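Local coordinates for cytoplasmic protein (Cryptococcus neoformans var. grubii serotype A, PDB 7LPO), which probably hydrolyses the beta-glucosidic bond of steryl glucosides, releasing glucose and the free sterol, at residues Q144-R149 and L206-I211; I269-E274 and S450-D455; G544-Q549 and G658-A663; T653-G658 and P712-A717; F28-V31 and S35-L38. One frame throughout, in Å; residues are numbered along the deposited sequence.

From the N terminus, contact 5 closes first, a tight hairpin whose second strand, 35-43, runs between barrel and C-terminal strands. Contact 1 then closes a longer loop, from 144-149 to 206-211, and contact 2 brings 269-274 to 450-455 with 175 residues between. These three are in series, yet contacts 1 and 2 touch through Gln144 and the backbone of Asn270. Segment 144-149 and both segments of contact 2 lie in loops that follow barrel strands, while 206-211 opens helix 206-221. Contacts 3 and 4 cross and share Gly658: contact 3 joins the start of helix 547-559 to the turn before helix 662-665, and contact 4 sets helix 652-656 against helix 713-716 of the C-terminal region.

Contact 1: Q144-R149 and L206-I211; sequences QDVWSR and LANQTI
Val146 and Trp147 meet Asn208 and Ile211 on the first turns of helix 206-221. Walking along 144-149, Gln144 comes first and works from within: its side chain curls back, and OE1 takes the backbone N of Trp147 at 2.6 Å, nearly in line with its own C=O bond. Its NE2 goes to the backbone O of Asn270. Asp145 turns away from the helix, and its OD2 makes a salt bridge to Lys48.

Val146 offers its carbonyl to the helix, though Thr151 OG1 is a second partner of this oxygen. Asn208 ND2 donates to Val146 O at 3.1 Å with an N-H...O angle of 149°; the acceptor lies close to the amide plane, whereas the N-H arrives well above the carbonyl plane and so points at no lone pair. The other end of the amide, Asn208 OD1, stands 3.1 Å from Val146 C and accepts a hydrogen bond from Trp212 NE1, which sets the flip of the group.

Trp147 follows, its indole swung out with CG anti to the backbone N (chi1 -177°). Ile211 CG2 sits over the centre of one face, 3.4 Å from the centroid of the Trp147 six-membered ring, a close CH-pi contact; the two side chains cross nearly at right angles. NE1 at the rim donates to Thr160 OG1, which helps to fix the rotation of the ring. Such a loop, running on from barrel strand 137-143 and buttressed by a helix, belongs to the active-site end of a family 5 (beta/alpha)8 barrel.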
# COMPACT_ATOMS: atom_id res chain seq x y z
N GLN A 144 0.73 -2.71 7.41
CA GLN A 144 0.70 -4.12 7.77
C GLN A 144 0.45 -4.94 6.51
O GLN A 144 -0.11 -4.45 5.52
CB GLN A 144 -0.37 -4.40 8.85
CG GLN A 144 -1.81 -4.35 8.35
CD GLN A 144 -2.25 -5.62 7.64
OE1 GLN A 144 -1.83 -6.71 7.98
NE2 GLN A 144 -3.11 -5.46 6.64
N ASP A 145 0.87 -6.19 6.57
CA ASP A 145 0.56 -7.19 5.56
C ASP A 145 0.29 -8.48 6.30
O ASP A 145 1.11 -8.91 7.11
CB ASP A 145 1.71 -7.38 4.56
CG ASP A 145 2.03 -6.12 3.80
OD1 ASP A 145 1.26 -5.78 2.86
OD2 ASP A 145 3.04 -5.46 4.13
N VAL A 146 -0.87 -9.09 6.04
CA VAL A 146 -1.32 -10.32 6.68
C VAL A 146 -1.02 -10.29 8.17
O VAL A 146 -0.48 -11.26 8.73
CB VAL A 146 -0.73 -11.56 5.98
CG1 VAL A 146 -1.30 -11.67 4.57
CG2 VAL A 146 0.77 -11.51 5.91
N TRP A 147 -1.40 -9.18 8.80
CA TRP A 147 -1.38 -8.90 10.23
C TRP A 147 -0.00 -8.57 10.79
O TRP A 147 0.13 -7.55 11.49
CB TRP A 147 -1.97 -10.06 11.05
CG TRP A 147 -2.02 -9.72 12.53
CD1 TRP A 147 -1.23 -10.23 13.51
CD2 TRP A 147 -2.87 -8.76 13.17
NE1 TRP A 147 -1.53 -9.66 14.72
CE2 TRP A 147 -2.54 -8.75 14.54
CE3 TRP A 147 -3.88 -7.90 12.71
CZ2 TRP A 147 -3.19 -7.93 15.46
CZ3 TRP A 147 -4.53 -7.10 13.63
CH2 TRP A 147 -4.18 -7.11 14.99
N SER A 148 1.00 -9.39 10.51
CA SER A 148 2.31 -9.20 11.14
C SER A 148 3.37 -10.04 10.43
O SER A 148 3.05 -10.97 9.69
CB SER A 148 2.28 -9.58 12.62
OG SER A 148 1.98 -10.95 12.78
N ARG A 149 4.64 -9.71 10.70
CA ARG A 149 5.74 -10.55 10.22
C ARG A 149 5.59 -11.99 10.70
O ARG A 149 5.92 -12.93 9.97
CB ARG A 149 7.09 -10.01 10.71
CG ARG A 149 7.51 -8.67 10.17
CD ARG A 149 8.97 -8.37 10.52
NE ARG A 149 9.22 -8.28 11.96
CZ ARG A 149 10.20 -8.92 12.60
NH1 ARG A 149 11.04 -9.70 11.94
NH2 ARG A 149 10.35 -8.76 13.91
N LEU A 206 -5.67 -19.84 8.72
CA LEU A 206 -6.40 -19.82 9.99
C LEU A 206 -5.97 -18.67 10.90
O LEU A 206 -6.80 -18.08 11.60
CB LEU A 206 -6.22 -21.16 10.69
CG LEU A 206 -6.80 -21.28 12.11
CD1 LEU A 206 -8.28 -20.96 12.07
CD2 LEU A 206 -6.57 -22.66 12.72
N ALA A 207 -4.68 -18.35 10.94
CA ALA A 207 -4.24 -17.33 11.88
C ALA A 207 -4.85 -15.97 11.53
O ALA A 207 -5.45 -15.31 12.37
CB ALA A 207 -2.71 -17.25 11.92
N ASN A 208 -4.66 -15.53 10.28
CA ASN A 208 -5.26 -14.28 9.84
C ASN A 208 -6.78 -14.34 9.92
O ASN A 208 -7.44 -13.34 10.22
CB ASN A 208 -4.82 -13.95 8.42
CG ASN A 208 -3.58 -13.09 8.36
OD1 ASN A 208 -3.66 -11.88 8.16
ND2 ASN A 208 -2.41 -13.72 8.54
N GLN A 209 -7.36 -15.50 9.57
CA GLN A 209 -8.82 -15.61 9.59
C GLN A 209 -9.35 -15.39 11.00
O GLN A 209 -10.40 -14.78 11.19
CB GLN A 209 -9.25 -16.98 9.07
CG GLN A 209 -9.23 -17.10 7.56
CD GLN A 209 -9.35 -18.53 7.07
OE1 GLN A 209 -8.82 -19.46 7.69
NE2 GLN A 209 -10.04 -18.71 5.95
N THR A 210 -8.61 -15.86 12.01
CA THR A 210 -9.02 -15.65 13.39
C THR A 210 -8.73 -14.22 13.82
O THR A 210 -9.61 -13.52 14.33
CB THR A 210 -8.30 -16.64 14.30
OG1 THR A 210 -8.67 -17.97 13.93
CG2 THR A 210 -8.66 -16.39 15.77
N ILE A 211 -7.49 -13.77 13.61
CA ILE A 211 -7.03 -12.53 14.21
C ILE A 211 -7.82 -11.35 13.67
O ILE A 211 -8.21 -10.45 14.43
CB ILE A 211 -5.52 -12.35 13.99
CG1 ILE A 211 -4.75 -13.36 14.83
CG2 ILE A 211 -5.09 -10.93 14.37
CD1 ILE A 211 -3.29 -13.53 14.42

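Contact 2: I269-E274 and S450-D455; sequences INEPGE and SPHFYD
His452 reaches from 450-455 to Asn270 and Glu271, the first two residues of an Asn-Glu-Pro sequence that is a hallmark of family 5 glycoside hydrolase barrels, where the glutamate of this motif usually serves as acid/base. The imidazole can be followed from its root. His452 CB points at 269-274 and is still 4.1 Å from Glu271 OE2. CG comes a little nearer the same oxygen; chi1 of -58° sets it anti to the carbonyl carbon and brings the ring across, and the further turn about CB-CG puts ND1 toward the carboxylate. His452 ND1 makes the hydrogen bond across the contact: it donates to Glu271 OE2 at 2.7 Å, almost straight at 166° and close to the imidazole plane.

Next round the ring, His452 CE1 meets Asn270 OD1 edge-on at 3.0 Å, with amide and imidazole planes 33° apart. His452 NE2 is 3.8 Å from Asn270 OD1. The amide itself is held from elsewhere, since Arg100 NH2 donates to Asn270 OD1.

Glu521 touches all three side chains from strand 518-522, and its OE1 is hydrogen-bonded to Tyr454 OH. A bound Tris molecule, probably from the crystallisation liquor, occupies this pocket, with its nitrogen bonded to Tyr454 OH. Glu271 OE2 therefore has two partners: it is bonded to Tris O1, and it receives His452 ND1 on its anti lone pair, the side turned from OE1.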
# COMPACT_ATOMS: atom_id res chain seq x y z
N ILE A 269 -5.49 2.17 8.35
CA ILE A 269 -4.73 0.93 8.44
C ILE A 269 -4.62 0.29 7.07
O ILE A 269 -5.61 0.12 6.36
CB ILE A 269 -5.39 -0.02 9.45
CG1 ILE A 269 -4.56 -1.30 9.57
CG2 ILE A 269 -6.81 -0.34 9.07
CD1 ILE A 269 -4.92 -2.12 10.81
N ASN A 270 -3.41 -0.10 6.72
CA ASN A 270 -3.12 -0.57 5.37
C ASN A 270 -3.78 -1.92 5.10
O ASN A 270 -3.72 -2.83 5.93
CB ASN A 270 -1.62 -0.69 5.17
CG ASN A 270 -1.25 -1.08 3.75
OD1 ASN A 270 -1.39 -0.29 2.82
ND2 ASN A 270 -0.78 -2.32 3.57
N GLU A 271 -4.43 -2.04 3.92
CA GLU A 271 -5.00 -3.27 3.37
C GLU A 271 -5.52 -4.22 4.44
O GLU A 271 -5.07 -5.36 4.55
CB GLU A 271 -3.94 -3.97 2.51
CG GLU A 271 -3.52 -3.10 1.32
CD GLU A 271 -2.69 -3.83 0.28
OE1 GLU A 271 -2.33 -5.01 0.51
OE2 GLU A 271 -2.39 -3.19 -0.77
N PRO A 272 -6.52 -3.80 5.19
CA PRO A 272 -6.96 -4.59 6.35
C PRO A 272 -7.58 -5.92 5.95
O PRO A 272 -8.32 -6.01 4.97
CB PRO A 272 -7.99 -3.67 7.02
CG PRO A 272 -8.49 -2.80 5.91
CD PRO A 272 -7.30 -2.56 5.02
N GLY A 273 -7.29 -6.95 6.73
CA GLY A 273 -7.89 -8.25 6.49
C GLY A 273 -9.33 -8.30 6.96
O GLY A 273 -9.73 -7.63 7.91
N GLU A 274 -10.12 -9.13 6.28
CA GLU A 274 -11.53 -9.31 6.60
C GLU A 274 -11.77 -10.54 7.47
O GLU A 274 -12.91 -10.77 7.90
CB GLU A 274 -12.36 -9.43 5.31
CG GLU A 274 -11.91 -8.50 4.19
CD GLU A 274 -12.94 -8.33 3.07
OE1 GLU A 274 -12.92 -7.28 2.39
OE2 GLU A 274 -13.77 -9.25 2.86
N SER A 450 -7.94 6.90 -1.09
CA SER A 450 -6.58 6.39 -1.29
C SER A 450 -6.60 4.89 -1.57
O SER A 450 -5.94 4.11 -0.88
CB SER A 450 -5.70 6.71 -0.09
OG SER A 450 -6.18 6.10 1.11
N PRO A 451 -7.28 4.45 -2.62
CA PRO A 451 -7.23 3.03 -2.99
C PRO A 451 -5.85 2.65 -3.51
O PRO A 451 -5.05 3.48 -3.93
CB PRO A 451 -8.29 2.91 -4.09
CG PRO A 451 -8.19 4.26 -4.80
CD PRO A 451 -7.92 5.27 -3.68
N HIS A 452 -5.59 1.35 -3.48
CA HIS A 452 -4.43 0.78 -4.16
C HIS A 452 -4.88 0.14 -5.47
O HIS A 452 -6.03 -0.28 -5.61
CB HIS A 452 -3.72 -0.25 -3.28
CG HIS A 452 -3.25 0.31 -1.97
ND1 HIS A 452 -2.68 -0.47 -0.99
CD2 HIS A 452 -3.26 1.58 -1.48
CE1 HIS A 452 -2.38 0.28 0.05
NE2 HIS A 452 -2.71 1.53 -0.22
N PHE A 453 -3.97 0.10 -6.44
CA PHE A 453 -4.23 -0.63 -7.67
C PHE A 453 -2.96 -1.28 -8.17
O PHE A 453 -1.93 -0.61 -8.30
CB PHE A 453 -4.78 0.27 -8.78
CG PHE A 453 -4.99 -0.47 -10.07
CD1 PHE A 453 -6.17 -1.13 -10.31
CD2 PHE A 453 -3.98 -0.54 -11.02
CE1 PHE A 453 -6.36 -1.84 -11.48
CE2 PHE A 453 -4.18 -1.24 -12.20
CZ PHE A 453 -5.37 -1.90 -12.42
N TYR A 454 -3.05 -2.57 -8.49
CA TYR A 454 -1.96 -3.30 -9.12
C TYR A 454 -2.48 -3.99 -10.36
O TYR A 454 -3.58 -4.54 -10.36
CB TYR A 454 -1.35 -4.33 -8.17
CG TYR A 454 -0.52 -3.72 -7.07
CD1 TYR A 454 0.83 -3.46 -7.27
CD2 TYR A 454 -1.08 -3.39 -5.85
CE1 TYR A 454 1.60 -2.88 -6.27
CE2 TYR A 454 -0.32 -2.83 -4.85
CZ TYR A 454 1.02 -2.57 -5.07
OH TYR A 454 1.79 -2.03 -4.07
N ASP A 455 -1.67 -3.96 -11.43
CA ASP A 455 -1.82 -4.88 -12.55
C ASP A 455 -1.56 -6.28 -12.02
O ASP A 455 -0.42 -6.76 -12.00
CB ASP A 455 -0.85 -4.48 -13.66
CG ASP A 455 -0.87 -5.44 -14.84
OD1 ASP A 455 -1.58 -6.48 -14.80
OD2 ASP A 455 -0.15 -5.15 -15.81

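Contact 3: G544-Q549 and G658-A663; sequences GDYSSQ and GSRAVA
Tyr546 and Arg660 are brought together by similar first torsions, -74° and -57°, each placing CG anti to the carbonyl carbon so that both side chains lean across the gap. In Arg660 this sets CB and CG over the phenol ring, and bends at chi2 and chi3 carry the guanidinium on past the hydroxyl. Arg660 CB lies over the ring centre, 4.0 Å from the Tyr546 centroid, a CH-pi contact. Arg660 CG follows above the outer end, 3.5 Å from Tyr546 OH. The guanidinium does not stack on this ring; its plane is strongly tilted from it, and Arg660 NH1 is 3.9 Å from Tyr546 OH.

Beside it, where helix 547-559 begins, Ala661 CB packs 4.4 Å from Gln549 CB just ahead of helix 662-665, joining two helix starts. The Gln549 amide leads away, with NE2 bonded to Tyr526 O.

Both polar tips converge on one carboxylate: Tyr546 OH bonds to Asp597 OD1 and Arg660 NH1 to OD2. Arg660 NH2 also meets Asp589, in a second salt bridge, and Ser591 O, and Tyr526 adds a cation-pi contact. The buried guanidinium is thus probably well compensated, and its charge should in turn favour an ionised Asp597.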
# COMPACT_ATOMS: atom_id res chain seq x y z
N GLY A 544 20.66 -6.18 -17.82
CA GLY A 544 20.50 -4.78 -18.04
C GLY A 544 19.40 -4.40 -18.98
O GLY A 544 19.12 -3.24 -19.07
N ASP A 545 18.74 -5.35 -19.64
CA ASP A 545 17.71 -5.05 -20.56
C ASP A 545 16.41 -5.09 -19.78
O ASP A 545 15.90 -6.15 -19.52
CB ASP A 545 17.67 -6.08 -21.68
CG ASP A 545 16.56 -5.83 -22.65
OD1 ASP A 545 15.94 -4.80 -22.53
OD2 ASP A 545 16.30 -6.63 -23.53
N TYR A 546 15.83 -3.93 -19.49
CA TYR A 546 14.60 -3.86 -18.76
C TYR A 546 13.36 -3.52 -19.61
O TYR A 546 12.41 -2.98 -19.11
CB TYR A 546 14.74 -2.85 -17.64
CG TYR A 546 15.56 -3.30 -16.49
CD1 TYR A 546 15.03 -4.12 -15.53
CD2 TYR A 546 16.88 -2.93 -16.38
CE1 TYR A 546 15.78 -4.54 -14.48
CE2 TYR A 546 17.64 -3.35 -15.33
CZ TYR A 546 17.08 -4.16 -14.37
OH TYR A 546 17.79 -4.58 -13.33
N SER A 547 13.43 -3.81 -20.90
CA SER A 547 12.35 -3.59 -21.86
C SER A 547 10.99 -4.03 -21.33
O SER A 547 10.00 -3.32 -21.47
CB SER A 547 12.66 -4.34 -23.16
OG SER A 547 13.89 -3.96 -23.72
N SER A 548 10.92 -5.26 -20.79
CA SER A 548 9.63 -5.76 -20.32
C SER A 548 9.15 -5.01 -19.08
O SER A 548 7.97 -4.65 -18.98
CB SER A 548 9.73 -7.26 -20.03
OG SER A 548 9.70 -7.98 -21.24
N GLN A 549 10.04 -4.78 -18.12
CA GLN A 549 9.66 -4.01 -16.95
C GLN A 549 9.20 -2.61 -17.35
O GLN A 549 8.24 -2.06 -16.77
CB GLN A 549 10.83 -3.95 -15.97
CG GLN A 549 11.17 -5.29 -15.32
CD GLN A 549 12.15 -6.13 -16.14
OE1 GLN A 549 12.28 -5.96 -17.35
NE2 GLN A 549 12.83 -7.06 -15.47
N GLY A 658 21.76 2.92 -10.98
CA GLY A 658 20.98 2.16 -10.03
C GLY A 658 19.50 2.06 -10.35
O GLY A 658 18.82 1.22 -9.75
N SER A 659 18.98 2.90 -11.25
CA SER A 659 17.57 2.89 -11.60
C SER A 659 17.25 1.75 -12.56
O SER A 659 18.10 1.31 -13.34
CB SER A 659 17.17 4.23 -12.22
OG SER A 659 17.61 4.29 -13.58
N ARG A 660 16.02 1.26 -12.50
CA ARG A 660 15.52 0.24 -13.42
C ARG A 660 14.26 0.75 -14.10
O ARG A 660 13.28 1.08 -13.42
CB ARG A 660 15.25 -1.08 -12.69
CG ARG A 660 16.45 -1.64 -11.96
CD ARG A 660 16.47 -1.19 -10.51
NE ARG A 660 15.48 -1.89 -9.68
CZ ARG A 660 15.61 -3.15 -9.27
NH1 ARG A 660 16.67 -3.87 -9.63
NH2 ARG A 660 14.66 -3.69 -8.50
N ALA A 661 14.28 0.81 -15.43
CA ALA A 661 13.14 1.28 -16.22
C ALA A 661 12.76 2.71 -15.85
O ALA A 661 11.58 3.06 -15.80
CB ALA A 661 11.94 0.35 -16.07
N VAL A 662 13.77 3.54 -15.59
CA VAL A 662 13.55 4.94 -15.24
C VAL A 662 12.73 5.65 -16.31
O VAL A 662 11.94 6.55 -16.00
CB VAL A 662 14.92 5.63 -15.02
CG1 VAL A 662 15.66 5.82 -16.34
CG2 VAL A 662 14.75 6.94 -14.30
N ALA A 663 12.87 5.26 -17.58
CA ALA A 663 12.12 5.94 -18.63
C ALA A 663 10.61 5.85 -18.40
O ALA A 663 9.86 6.73 -18.83
CB ALA A 663 12.47 5.36 -19.99

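Contact 4: T653-G658 and P712-A717; sequences TLILDG and PFVHYA
Ile655 pushes its terminal methyl into a shallow hollow on the short helix 713-716, between the roots of Phe713 and Val714. Ile655 CD1 is the bump: it lies 3.9 Å from Phe713 CB on one flank and 4.1 Å from Val714 CG2 on the other. Its reach comes from the torsions, because chi1 of 54° sets CG1 between the backbone N and the carbonyl carbon, and an extended chi2 then drives CD1 straight outward. Against Phe713 the isoleucine crosses almost perpendicularly, meeting the methylene, while the phenylalanine side chain also touches Leu730. Past Val714 it slides in the opposite direction.

Val714 CG2 is itself a bump, seated between Ile655 and Leu656. Leu656 leans in to close that side, its CD2 standing a looser 4.3 Å from Val714 CG2. Val662 of helix 662-665 touches both Leu656 and Val714, and Ala93 of helix 83-93 backs Ile655. The two short helices, with Ile655 CA and Val714 CA 7.4 Å apart, thereby join the barrel-side helix 83-93 to the C-terminal beta region of the family.

Everything that meets across this seam is methyl or methylene, so cohesion rests on van der Waals contact and burial of apolar surface. Two backbone carbonyls here find their partners outside it: Trp94 NE1 donates to Ile655 O and Arg777 NH1 to Val714 O.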
# COMPACT_ATOMS: atom_id res chain seq x y z
N THR A 653 24.29 10.72 -13.35
CA THR A 653 24.42 9.51 -12.55
C THR A 653 23.40 9.46 -11.41
O THR A 653 22.96 8.37 -11.03
CB THR A 653 25.84 9.42 -11.98
OG1 THR A 653 26.75 9.21 -13.06
CG2 THR A 653 25.97 8.28 -10.99
N LEU A 654 23.03 10.62 -10.86
CA LEU A 654 22.03 10.64 -9.80
C LEU A 654 20.70 10.05 -10.28
O LEU A 654 20.07 9.24 -9.58
CB LEU A 654 21.82 12.06 -9.30
CG LEU A 654 20.73 12.25 -8.25
CD1 LEU A 654 21.13 11.62 -6.93
CD2 LEU A 654 20.42 13.74 -8.07
N ILE A 655 20.25 10.45 -11.47
CA ILE A 655 18.92 10.05 -11.93
C ILE A 655 18.93 8.78 -12.76
O ILE A 655 17.85 8.28 -13.11
CB ILE A 655 18.26 11.19 -12.73
CG1 ILE A 655 19.16 11.65 -13.88
CG2 ILE A 655 17.93 12.37 -11.82
CD1 ILE A 655 18.56 12.74 -14.72
N LEU A 656 20.08 8.23 -13.07
CA LEU A 656 20.15 7.04 -13.90
C LEU A 656 20.78 5.85 -13.21
O LEU A 656 20.30 4.72 -13.36
CB LEU A 656 20.93 7.31 -15.20
CG LEU A 656 20.40 8.39 -16.14
CD1 LEU A 656 21.36 8.53 -17.32
CD2 LEU A 656 19.00 8.04 -16.61
N ASP A 657 21.88 6.05 -12.49
CA ASP A 657 22.68 4.93 -12.01
C ASP A 657 21.98 4.23 -10.85
O ASP A 657 21.65 4.87 -9.84
CB ASP A 657 24.06 5.41 -11.59
CG ASP A 657 25.04 4.29 -11.41
OD1 ASP A 657 25.06 3.38 -12.26
OD2 ASP A 657 25.79 4.32 -10.41
N GLY A 658 21.76 2.92 -10.98
CA GLY A 658 20.98 2.16 -10.03
C GLY A 658 19.50 2.06 -10.35
O GLY A 658 18.82 1.22 -9.75
N PRO A 712 11.27 16.00 -17.32
CA PRO A 712 12.45 15.29 -16.82
C PRO A 712 13.62 15.31 -17.80
O PRO A 712 13.46 15.06 -19.00
CB PRO A 712 11.95 13.86 -16.58
CG PRO A 712 10.79 13.70 -17.54
CD PRO A 712 10.17 15.08 -17.67
N PHE A 713 14.81 15.60 -17.26
CA PHE A 713 16.05 15.39 -18.01
C PHE A 713 16.11 13.98 -18.58
O PHE A 713 16.72 13.77 -19.64
CB PHE A 713 17.27 15.59 -17.10
CG PHE A 713 17.51 17.02 -16.70
CD1 PHE A 713 17.30 18.06 -17.58
CD2 PHE A 713 17.98 17.30 -15.43
CE1 PHE A 713 17.54 19.37 -17.20
CE2 PHE A 713 18.22 18.60 -15.04
CZ PHE A 713 18.00 19.64 -15.93
N VAL A 714 15.54 13.01 -17.87
CA VAL A 714 15.56 11.62 -18.31
C VAL A 714 15.06 11.48 -19.74
O VAL A 714 15.55 10.64 -20.50
CB VAL A 714 14.72 10.76 -17.34
CG1 VAL A 714 14.24 9.51 -18.01
CG2 VAL A 714 15.51 10.44 -16.09
N HIS A 715 14.06 12.29 -20.12
CA HIS A 715 13.49 12.22 -21.46
C HIS A 715 13.85 13.40 -22.36
O HIS A 715 13.79 13.25 -23.59
CB HIS A 715 11.95 12.15 -21.39
CG HIS A 715 11.43 10.89 -20.80
ND1 HIS A 715 11.40 9.70 -21.50
CD2 HIS A 715 10.94 10.61 -19.57
CE1 HIS A 715 10.90 8.75 -20.74
NE2 HIS A 715 10.62 9.27 -19.56
N TYR A 716 14.17 14.55 -21.79
CA TYR A 716 14.22 15.79 -22.55
C TYR A 716 15.57 16.50 -22.48
O TYR A 716 15.71 17.59 -23.05
CB TYR A 716 13.11 16.73 -22.05
CG TYR A 716 11.70 16.21 -22.28
CD1 TYR A 716 11.20 16.06 -23.57
CD2 TYR A 716 10.89 15.86 -21.22
CE1 TYR A 716 9.91 15.58 -23.78
CE2 TYR A 716 9.60 15.39 -21.43
CZ TYR A 716 9.12 15.25 -22.71
OH TYR A 716 7.85 14.78 -22.92
N ALA A 717 16.56 15.92 -21.82
CA ALA A 717 17.86 16.57 -21.76
C ALA A 717 18.51 16.60 -23.14
O ALA A 717 18.26 15.75 -24.00
CB ALA A 717 18.78 15.83 -20.78

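Contact 5: F28-V31 and S35-L38; sequences FQDV and SLVL
Phe28 and Leu36 face each other in a small antiparallel beta hairpin, the short strand 28-29 folding back on the start of strand 35-43. The innermost bond is Leu36 N to Phe28 O, 2.8 Å long and nearly straight at 173°. Phe28 O also takes a CA-H...O contact from Ser35 CA at 3.4 Å. One step toward the turn, Gln29 and Ser35 form a non-hydrogen-bonded pair, with Gln29 CA and Ser35 CA 4.7 Å apart.

On the face that carries these two side chains, Phe28 CB and Leu36 CB stand 4.1 Å apart. A chi1 of -66° sets Phe28 CG anti to the carbonyl carbon and brings the ring to Leu38, which it crosses at about a right angle, Phe28 CE2 lying 3.8 Å from Leu38 CD1; this methyl approaches the ring off-centre and obliquely. Leu36 leans the other way, its CD1 4.0 Å from Asp30 CB at the turn.

A second shell sets these residues. Asp30 OD2 forms a salt bridge with Arg34 inside the turn, and Ser35 OG, on the opposite face, bonds to Gly675 O. Backbone bonds pair Ser35 with Thr673 and Leu38 with Tyr568, so strand 35-43 lies between strand 669-673, in the C-terminal family region, and strand 567-570 of the barrel. Phe28 is further covered by Ile21 and Pro516.

At the open end of the hairpin the strands diverge and a water bridges them, accepting from Phe28 N at 3.1 Å and donating to Leu36 O at 2.9 Å.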
# COMPACT_ATOMS: atom_id res chain seq x y z
N PHE A 28 -6.78 18.44 -5.18
CA PHE A 28 -6.00 19.21 -4.23
C PHE A 28 -5.79 20.61 -4.79
O PHE A 28 -5.59 20.79 -6.00
CB PHE A 28 -4.64 18.56 -3.99
CG PHE A 28 -4.69 17.22 -3.31
CD1 PHE A 28 -5.29 17.06 -2.08
CD2 PHE A 28 -4.09 16.12 -3.91
CE1 PHE A 28 -5.31 15.83 -1.45
CE2 PHE A 28 -4.11 14.88 -3.29
CZ PHE A 28 -4.72 14.73 -2.05
N GLN A 29 -5.80 21.60 -3.91
CA GLN A 29 -5.58 22.98 -4.33
C GLN A 29 -4.68 23.71 -3.33
O GLN A 29 -4.81 23.51 -2.12
CB GLN A 29 -6.88 23.77 -4.44
CG GLN A 29 -7.91 23.23 -5.38
CD GLN A 29 -9.26 23.86 -5.11
OE1 GLN A 29 -9.88 23.60 -4.08
NE2 GLN A 29 -9.70 24.71 -6.02
N ASP A 30 -3.82 24.59 -3.85
CA ASP A 30 -3.07 25.50 -3.01
C ASP A 30 -3.94 26.73 -2.74
O ASP A 30 -5.06 26.84 -3.24
CB ASP A 30 -1.73 25.85 -3.66
CG ASP A 30 -1.86 26.71 -4.90
OD1 ASP A 30 -2.96 27.20 -5.23
OD2 ASP A 30 -0.81 26.89 -5.56
N VAL A 31 -3.42 27.66 -1.93
CA VAL A 31 -4.23 28.78 -1.47
C VAL A 31 -4.56 29.77 -2.58
O VAL A 31 -5.44 30.62 -2.39
CB VAL A 31 -3.53 29.50 -0.30
CG1 VAL A 31 -3.27 28.52 0.85
CG2 VAL A 31 -2.24 30.15 -0.77
N SER A 35 -4.87 23.80 -9.10
CA SER A 35 -5.02 22.37 -8.92
C SER A 35 -3.65 21.72 -8.83
O SER A 35 -2.80 21.90 -9.71
CB SER A 35 -5.80 21.76 -10.07
OG SER A 35 -7.12 22.26 -10.13
N LEU A 36 -3.42 20.96 -7.76
CA LEU A 36 -2.15 20.30 -7.53
C LEU A 36 -2.24 18.82 -7.86
O LEU A 36 -3.27 18.18 -7.63
CB LEU A 36 -1.71 20.46 -6.07
CG LEU A 36 -1.64 21.89 -5.54
CD1 LEU A 36 -1.31 21.89 -4.06
CD2 LEU A 36 -0.63 22.71 -6.32
N VAL A 37 -1.15 18.28 -8.42
CA VAL A 37 -1.01 16.84 -8.64
C VAL A 37 0.18 16.37 -7.81
O VAL A 37 1.29 16.89 -7.97
CB VAL A 37 -0.81 16.50 -10.12
CG1 VAL A 37 -0.52 14.99 -10.28
CG2 VAL A 37 -2.04 16.90 -10.94
N LEU A 38 -0.06 15.39 -6.93
CA LEU A 38 0.96 14.87 -6.04
C LEU A 38 1.37 13.49 -6.51
O LEU A 38 0.54 12.58 -6.60
CB LEU A 38 0.46 14.81 -4.60
CG LEU A 38 0.09 16.16 -3.97
CD1 LEU A 38 -0.53 15.90 -2.60
CD2 LEU A 38 1.30 17.08 -3.86
O HOH W 1 -5.59 16.48 -7.33